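Uncharacterized protein (Nostoc punctiforme, PDB 2QDR) is of unknown function but adopts a double-stranded beta-helix (cupin) fold and is putatively a dioxygenase. Local coordinates at residues Gln236-Glu241 with Ala293-Tyr298. Residues are numbered along the deposited sequence; the frame is centred on the assembly and turned at random.
Sequences QPYNEE and ATVLSY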
loop_
_atom_site.group_PDB
_atom_site.type_symbol
_atom_site.label_atom_id
_atom_site.label_comp_id
_atom_site.label_asym_id
_atom_site.label_seq_id
_atom_site.Cartn_x
_atom_site.Cartn_y
_atom_site.Cartn_z
ATOM N N GLN A 236 -20.410 -17.740 17.437
ATOM C CA GLN A 236 -19.886 -16.558 18.107
ATOM C C GLN A 236 -19.457 -16.834 19.548
ATOM O O GLN A 236 -20.277 -16.697 20.458
ATOM C CB GLN A 236 -20.949 -15.447 18.061
ATOM C CG GLN A 236 -21.245 -14.958 16.635
ATOM C CD GLN A 236 -22.202 -13.761 16.562
ATOM O OE1 GLN A 236 -22.708 -13.280 17.574
ATOM N NE2 GLN A 236 -22.454 -13.280 15.348
ATOM N N PRO A 237 -18.184 -17.233 19.784
ATOM C CA PRO A 237 -17.691 -17.485 21.157
ATOM C C PRO A 237 -17.460 -16.197 21.980
ATOM O O PRO A 237 -16.367 -15.961 22.481
ATOM C CB PRO A 237 -16.378 -18.244 20.898
ATOM C CG PRO A 237 -15.888 -17.644 19.675
ATOM C CD PRO A 237 -17.134 -17.567 18.812
ATOM N N TYR A 238 -18.512 -15.403 22.154
ATOM C CA TYR A 238 -18.443 -14.136 22.865
ATOM C C TYR A 238 -19.849 -13.585 23.038
ATOM O O TYR A 238 -20.766 -14.047 22.364
ATOM C CB TYR A 238 -17.574 -13.131 22.088
ATOM C CG TYR A 238 -18.001 -12.934 20.637
ATOM C CD1 TYR A 238 -18.939 -11.961 20.291
ATOM C CD2 TYR A 238 -17.477 -13.720 19.617
ATOM C CE1 TYR A 238 -19.336 -11.780 18.977
ATOM C CE2 TYR A 238 -17.875 -13.539 18.296
ATOM C CZ TYR A 238 -18.799 -12.565 17.982
ATOM O OH TYR A 238 -19.192 -12.382 16.677
ATOM N N ASN A 239 -20.021 -12.617 23.936
ATOM C CA ASN A 239 -21.326 -11.989 24.145
ATOM C C ASN A 239 -21.441 -10.781 23.245
ATOM O O ASN A 239 -20.473 -10.033 23.095
ATOM C CB ASN A 239 -21.535 -11.556 25.589
ATOM C CG ASN A 239 -21.552 -12.712 26.554
ATOM O OD1 ASN A 239 -22.244 -13.705 26.345
ATOM N ND2 ASN A 239 -20.833 -12.559 27.661
ATOM N N GLU A 240 -22.625 -10.597 22.655
ATOM C CA GLU A 240 -22.935 -9.483 21.760
ATOM C C GLU A 240 -24.392 -9.069 21.899
ATOM O O GLU A 240 -25.266 -9.916 22.122
ATOM C CB GLU A 240 -22.687 -9.876 20.299
ATOM C CG GLU A 240 -23.146 -8.842 19.205
ATOM C CD GLU A 240 -23.000 -9.363 17.771
ATOM O OE1 GLU A 240 -22.262 -10.349 17.538
ATOM O OE2 GLU A 240 -23.628 -8.778 16.862
ATOM N N GLU A 241 -24.642 -7.768 21.793
ATOM C CA GLU A 241 -25.998 -7.243 21.812
ATOM C C GLU A 241 -25.997 -6.115 20.818
ATOM O O GLU A 241 -24.938 -5.609 20.471
ATOM C CB GLU A 241 -26.460 -6.743 23.176
ATOM C CG GLU A 241 -25.767 -5.497 23.721
ATOM C CD GLU A 241 -26.440 -4.958 24.993
ATOM O OE1 GLU A 241 -27.175 -5.686 25.686
ATOM O OE2 GLU A 241 -26.222 -3.786 25.301
ATOM N N ALA A 293 -9.754 -17.563 14.965
ATOM C CA ALA A 293 -10.828 -18.437 15.458
ATOM C C ALA A 293 -11.805 -17.784 16.462
ATOM O O ALA A 293 -12.302 -18.453 17.376
ATOM C CB ALA A 293 -10.223 -19.746 16.041
ATOM N N THR A 294 -12.072 -16.489 16.288
ATOM C CA THR A 294 -13.010 -15.750 17.158
ATOM C C THR A 294 -14.412 -15.640 16.535
ATOM O O THR A 294 -15.362 -15.426 17.268
ATOM C CB THR A 294 -12.497 -14.332 17.551
ATOM O OG1 THR A 294 -12.270 -13.541 16.376
ATOM C CG2 THR A 294 -11.206 -14.435 18.389
ATOM N N VAL A 295 -14.530 -15.705 15.202
ATOM C CA VAL A 295 -15.824 -15.673 14.502
ATOM C C VAL A 295 -15.658 -16.814 13.526
ATOM O O VAL A 295 -14.876 -16.716 12.580
ATOM C CB VAL A 295 -16.126 -14.344 13.805
ATOM C CG1 VAL A 295 -17.530 -14.357 13.171
ATOM C CG2 VAL A 295 -16.029 -13.197 14.801
ATOM N N LEU A 296 -16.391 -17.898 13.766
ATOM C CA LEU A 296 -16.278 -19.122 12.983
ATOM C C LEU A 296 -17.436 -19.327 12.022
ATOM O O LEU A 296 -18.566 -19.539 12.462
ATOM C CB LEU A 296 -16.236 -20.312 13.956
ATOM C CG LEU A 296 -15.341 -20.182 15.195
ATOM C CD1 LEU A 296 -15.463 -21.417 16.089
ATOM C CD2 LEU A 296 -13.918 -19.947 14.782
ATOM N N SER A 297 -17.170 -19.250 10.719
ATOM C CA SER A 297 -18.217 -19.489 9.722
ATOM C C SER A 297 -18.580 -20.975 9.746
ATOM O O SER A 297 -17.698 -21.830 9.776
ATOM C CB SER A 297 -17.806 -19.035 8.329
ATOM O OG SER A 297 -17.730 -17.619 8.296
ATOM N N TYR A 298 -19.884 -21.249 9.743
ATOM C CA TYR A 298 -20.445 -22.599 9.826
ATOM C C TYR A 298 -21.520 -22.829 8.754
ATOM O O TYR A 298 -22.364 -21.962 8.534
ATOM C CB TYR A 298 -20.979 -22.772 11.258
ATOM C CG TYR A 298 -21.725 -24.044 11.568
ATOM C CD1 TYR A 298 -21.115 -25.283 11.420
ATOM C CD2 TYR A 298 -23.004 -24.005 12.149
ATOM C CE1 TYR A 298 -21.796 -26.463 11.754
ATOM C CE2 TYR A 298 -23.684 -25.180 12.498
ATOM C CZ TYR A 298 -23.073 -26.402 12.300
ATOM O OH TYR A 298 -23.744 -27.564 12.609
#
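Pro237 and Tyr238 meet Thr294 and Val295 where the loop residues of 236-241 and 293-298 come together in a double-stranded beta-helix (cupin) fold, and illustrate how ring C-H groups can gather round one backbone carbonyl. Pro237 is the centre of an inverse gamma turn, with a weak bond from Tyr238 N back to Gln236 O (2.8 Å). The turn links strand 233-236, which pairs antiparallel with 296-298, to strand 240-245 in another sheet, so the contact lies where the chain passes between sheets.

The polar element is the carbonyl of Thr294. Pro237 presents its ring to it through CG and CD, with CD 3.2 Å from Thr294 O. Tyr238 brings its edge to the same oxygen, which lies near the ring plane, 3.3 Å from CE2. Thr294 OG1 is hydrogen-bonded to Lys291 O, and Pro237 O accepts a hydrogen bond from Arg287 NH1.

Apolar contact is lighter. Tyr238 CG sits between its backbone N and carbonyl carbon (chi1 54°). Gln236 CB lies 3.5 Å above one face of the tyrosine ring, offset toward the rim. Leu289 and Val285 also pack against this side chain. Val295 CG2, anti to its carbonyl carbon, approaches the tyrosine obliquely, 4.0 Å from Tyr238 CE2. The same methyl, Val295 CG2, lies 3.8 Å from Tyr238 OH.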